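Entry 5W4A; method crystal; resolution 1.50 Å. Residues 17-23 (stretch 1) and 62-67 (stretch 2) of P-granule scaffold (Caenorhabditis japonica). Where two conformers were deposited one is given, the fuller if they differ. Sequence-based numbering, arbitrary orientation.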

ATOM      1  N   TYR C  17      -5.252  15.062  -0.992  1.00 15.15           N
ATOM      2  CA  TYR C  17      -4.268  15.473  -1.994  1.00 14.65           C
ATOM      3  C   TYR C  17      -4.970  16.022  -3.236  1.00 14.39           C
ATOM      4  O   TYR C  17      -4.666  17.130  -3.697  1.00 15.41           O
ATOM      5  CB  TYR C  17      -3.323  14.308  -2.395  1.00 15.11           C
ATOM      6  CG  TYR C  17      -2.478  14.752  -3.531  1.00 14.49           C
ATOM      7  CD1 TYR C  17      -1.479  15.709  -3.346  1.00 16.62           C
ATOM      8  CD2 TYR C  17      -2.747  14.319  -4.824  1.00 15.85           C
ATOM      9  CE1 TYR C  17      -0.781  16.236  -4.402  1.00 18.30           C
ATOM     10  CE2 TYR C  17      -2.044  14.820  -5.888  1.00 18.44           C
ATOM     11  CZ  TYR C  17      -1.060  15.778  -5.674  1.00 18.68           C
ATOM     12  OH  TYR C  17      -0.341  16.300  -6.710  1.00 20.39           O
ATOM     13  N   PHE C  18      -5.938  15.267  -3.765  1.00 15.63           N
ATOM     14  CA  PHE C  18      -6.488  15.537  -5.098  1.00 15.80           C
ATOM     15  C   PHE C  18      -7.582  16.604  -5.101  1.00 19.15           C
ATOM     16  O   PHE C  18      -7.874  17.166  -6.158  1.00 17.00           O
ATOM     17  CB  PHE C  18      -7.062  14.247  -5.697  1.00 14.80           C
ATOM     18  CG  PHE C  18      -6.021  13.239  -6.117  1.00 16.70           C
ATOM     19  CD1 PHE C  18      -5.674  12.181  -5.284  1.00 16.25           C
ATOM     20  CD2 PHE C  18      -5.394  13.344  -7.364  1.00 18.59           C
ATOM     21  CE1 PHE C  18      -4.718  11.261  -5.676  1.00 15.73           C
ATOM     22  CE2 PHE C  18      -4.447  12.416  -7.757  1.00 19.90           C
ATOM     23  CZ  PHE C  18      -4.092  11.386  -6.910  1.00 18.46           C
ATOM     24  N   PHE C  19      -8.205  16.895  -3.950  1.00 15.69           N
ATOM     25  CA  PHE C  19      -9.407  17.739  -3.896  1.00 16.51           C
ATOM     26  C   PHE C  19      -9.352  18.818  -2.801  1.00 17.32           C
ATOM     27  O   PHE C  19     -10.316  19.010  -2.058  1.00 17.33           O
ATOM     28  CB  PHE C  19     -10.635  16.854  -3.692  1.00 18.33           C
ATOM     29  CG  PHE C  19     -10.853  15.845  -4.804  1.00 19.12           C
ATOM     30  CD1 PHE C  19     -11.295  16.262  -6.031  1.00 18.95           C
ATOM     31  CD2 PHE C  19     -10.569  14.493  -4.603  1.00 19.91           C
ATOM     32  CE1 PHE C  19     -11.495  15.333  -7.077  1.00 19.56           C
ATOM     33  CE2 PHE C  19     -10.758  13.572  -5.629  1.00 19.29           C
ATOM     34  CZ  PHE C  19     -11.221  14.013  -6.866  1.00 19.27           C
ATOM     35  N   PRO C  20      -8.264  19.571  -2.700  1.00 15.73           N
ATOM     36  CA  PRO C  20      -8.228  20.588  -1.617  1.00 16.94           C
ATOM     37  C   PRO C  20      -9.308  21.661  -1.690  1.00 18.92           C
ATOM     38  O   PRO C  20      -9.843  22.039  -0.636  1.00 18.75           O
ATOM     39  CB  PRO C  20      -6.831  21.199  -1.763  1.00 17.88           C
ATOM     40  CG  PRO C  20      -6.407  20.899  -3.149  1.00 21.60           C
ATOM     41  CD  PRO C  20      -7.001  19.577  -3.469  1.00 16.19           C
ATOM     42  N   ASN C  21      -9.655  22.178  -2.880  1.00 18.33           N
ATOM     43  CA  ASN C  21     -10.676  23.225  -2.907  1.00 18.37           C
ATOM     44  C   ASN C  21     -12.061  22.649  -2.621  1.00 21.18           C
ATOM     45  O   ASN C  21     -12.917  23.359  -2.079  1.00 18.80           O
ATOM     46  CB  ASN C  21     -10.643  23.957  -4.255  1.00 19.97           C
ATOM     47  CG  ASN C  21     -11.418  25.258  -4.233  1.00 22.85           C
ATOM     48  OD1 ASN C  21     -11.362  26.017  -3.253  1.00 26.95           O
ATOM     49  ND2 ASN C  21     -12.111  25.551  -5.333  1.00 26.19           N
ATOM     50  N   LEU C  22     -12.298  21.370  -2.942  1.00 18.95           N
ATOM     51  CA  LEU C  22     -13.569  20.742  -2.580  1.00 17.29           C
ATOM     52  C   LEU C  22     -13.683  20.605  -1.069  1.00 18.39           C
ATOM     53  O   LEU C  22     -14.749  20.851  -0.486  1.00 18.06           O
ATOM     54  CB  LEU C  22     -13.694  19.375  -3.257  1.00 18.23           C
ATOM     55  CG  LEU C  22     -14.933  18.538  -2.925  1.00 21.85           C
ATOM     56  CD1 LEU C  22     -16.180  19.223  -3.437  1.00 26.81           C
ATOM     57  CD2 LEU C  22     -14.834  17.150  -3.542  1.00 22.13           C
ATOM     58  N   ALA C  23     -12.602  20.165  -0.426  1.00 19.23           N
ATOM     59  CA  ALA C  23     -12.593  20.062   1.027  1.00 17.07           C
ATOM     60  C   ALA C  23     -12.863  21.420   1.673  1.00 18.39           C
ATOM     61  O   ALA C  23     -13.672  21.530   2.593  1.00 18.26           O
ATOM     62  CB  ALA C  23     -11.251  19.498   1.478  1.00 17.87           C
TER
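Stretch 2 (62-67) QILFPS

How does the backbone of stretch 2 meet that of stretch 1? Stretch 2 brings the last turn of a helix, Gln 62 to Leu 64, which began earlier in the chain; Phe 65 is the first residue to leave helical phi/psi, at -127/69, and Pro 66 and Ser 67 continue in extended conformation. Stretch 1 offers the reverse: a loop, then Phe 19 at the N-cap position, then a helix starting at Pro 20, whose first turn is tied by the bond from Ala 23 N to Phe 19 O at 3.0 Å. The end of one helix therefore meets the beginning of another. The backbones come nearest at Ile 63 and Asn 21, whose CA atoms are 6.2 Å apart.

What do Gln 62 and Ile 63 contribute? Gln 62 is exposed and makes no contact, its CA-to-CB bond pointing sideways. Ile 63, buried, does most of the work for stretch 2. Its CA-to-CB bond is also sideways, chi1 and chi2 are both m, and Ile 63 CG2 lies 3.9 Å from Leu 22 N and 4.1 Å from Leu 22 CB, so the methyl packs against the first turn of the stretch 1 helix. Its carbonyl serves a polar purpose: Asn 21 ND2 donates a hydrogen bond to Ile 63 O, 2.9 Å long with an N-H...acceptor angle of 158°. The CA-to-CB bond of Asn 21 points toward stretch 2, and chi1 in t carries the amide to that oxygen. This is the one hydrogen bond between the stretches.

How does Leu 64 make contact when its CA-to-CB bond points away? With chi1 m and chi2 t, the end of its side chain comes back nearer to stretch 1. Leu 64 CD2 reaches 3.9 Å from Phe 18 O and 4.1 Å from Phe 19 CD1, approaching the Phe 19 ring obliquely. Phe 19 helps from its own side: its CA-to-CB bond is sideways, but the end of its side chain comes nearer, and the two side chains form an apolar contact beside the start of the helix.

What becomes of the contact once the helix has ended? The CA-to-CB bond of Phe 65 points away, and the residue does not touch stretch 1. Pro 66 turns its CA-to-CB bond toward stretch 1, and Pro 66 CG lies 3.7 Å from Asn 21 ND2, so the amide that binds the carbonyl of Ile 63 also rests against the proline ring. Ser 67, exposed, is out of reach. The whole contact buries 258 Å², both sides summed.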

ATOM      1  N   GLN C  62     -14.233  23.703 -12.536  1.00 27.53           N
ATOM      2  CA  GLN C  62     -14.293  24.986 -11.845  1.00 31.48           C
ATOM      3  C   GLN C  62     -13.807  24.884 -10.409  1.00 28.57           C
ATOM      4  O   GLN C  62     -13.167  25.814  -9.894  1.00 31.25           O
ATOM      5  CB  GLN C  62     -15.721  25.539 -11.874  1.00 41.13           C
ATOM      6  CG  GLN C  62     -16.151  26.078 -13.225  1.00 53.63           C
ATOM      7  CD  GLN C  62     -15.270  27.212 -13.688  1.00 52.31           C
ATOM      8  OE1 GLN C  62     -14.940  28.113 -12.911  1.00 57.77           O
ATOM      9  NE2 GLN C  62     -14.847  27.157 -14.946  1.00 56.81           N
ATOM     10  N   ILE C  63     -14.147  23.782  -9.724  1.00 24.49           N
ATOM     11  CA  ILE C  63     -13.670  23.568  -8.367  1.00 28.27           C
ATOM     12  C   ILE C  63     -12.174  23.265  -8.370  1.00 27.25           C
ATOM     13  O   ILE C  63     -11.440  23.693  -7.471  1.00 26.80           O
ATOM     14  CB  ILE C  63     -14.484  22.436  -7.702  1.00 27.41           C
ATOM     15  CG1 ILE C  63     -15.845  22.956  -7.219  1.00 35.12           C
ATOM     16  CG2 ILE C  63     -13.718  21.785  -6.527  1.00 29.09           C
ATOM     17  CD1 ILE C  63     -15.786  23.950  -6.035  1.00 31.43           C
ATOM     18  N   LEU C  64     -11.705  22.505  -9.362  1.00 23.96           N
ATOM     19  CA  LEU C  64     -10.290  22.132  -9.432  0.99 21.50           C
ATOM     20  C   LEU C  64      -9.404  23.319  -9.785  1.00 26.01           C
ATOM     21  O   LEU C  64      -8.261  23.412  -9.311  1.00 25.11           O
ATOM     22  CB  LEU C  64     -10.101  21.022 -10.464  0.99 22.20           C
ATOM     23  CG  LEU C  64     -10.646  19.641 -10.096  0.99 21.54           C
ATOM     24  CD1 LEU C  64     -10.317  18.691 -11.206  0.99 22.64           C
ATOM     25  CD2 LEU C  64     -10.079  19.138  -8.749  0.99 29.07           C
ATOM     26  N   PHE C  65      -9.891  24.224 -10.626  1.00 23.59           N
ATOM     27  CA  PHE C  65      -9.085  25.337 -11.124  1.00 25.98           C
ATOM     28  C   PHE C  65      -9.796  26.665 -10.879  1.00 30.00           C
ATOM     29  O   PHE C  65     -10.223  27.335 -11.827  1.00 32.79           O
ATOM     30  CB  PHE C  65      -8.789  25.156 -12.614  1.00 23.91           C
ATOM     31  CG  PHE C  65      -8.023  23.894 -12.946  1.00 23.71           C
ATOM     32  CD1 PHE C  65      -6.635  23.879 -12.938  1.00 25.89           C
ATOM     33  CD2 PHE C  65      -8.690  22.722 -13.288  1.00 21.31           C
ATOM     34  CE1 PHE C  65      -5.935  22.728 -13.251  1.00 27.02           C
ATOM     35  CE2 PHE C  65      -7.998  21.574 -13.608  1.00 23.46           C
ATOM     36  CZ  PHE C  65      -6.607  21.572 -13.592  1.00 22.54           C
ATOM     37  N   PRO C  66      -9.912  27.087  -9.623  1.00 28.90           N
ATOM     38  CA  PRO C  66     -10.532  28.392  -9.341  1.00 34.68           C
ATOM     39  C   PRO C  66      -9.669  29.547  -9.835  1.00 41.64           C
ATOM     40  O   PRO C  66      -8.473  29.407 -10.091  1.00 34.32           O
ATOM     41  CB  PRO C  66     -10.656  28.397  -7.817  1.00 36.98           C
ATOM     42  CG  PRO C  66      -9.600  27.474  -7.337  1.00 39.41           C
ATOM     43  CD  PRO C  66      -9.486  26.408  -8.386  1.00 30.10           C
ATOM     44  N   SER C  67     -10.298  30.712  -9.983  1.00 49.30           N
ATOM     45  CA  SER C  67      -9.546  31.882 -10.423  1.00 49.02           C
ATOM     46  C   SER C  67      -8.419  32.176  -9.447  1.00 37.67           C
ATOM     47  O   SER C  67      -8.576  32.048  -8.226  1.00 41.89           O
ATOM     48  CB  SER C  67     -10.457  33.103 -10.545  1.00 60.73           C
ATOM     49  OG  SER C  67      -9.694  34.259 -10.867  1.00 64.48           O
TER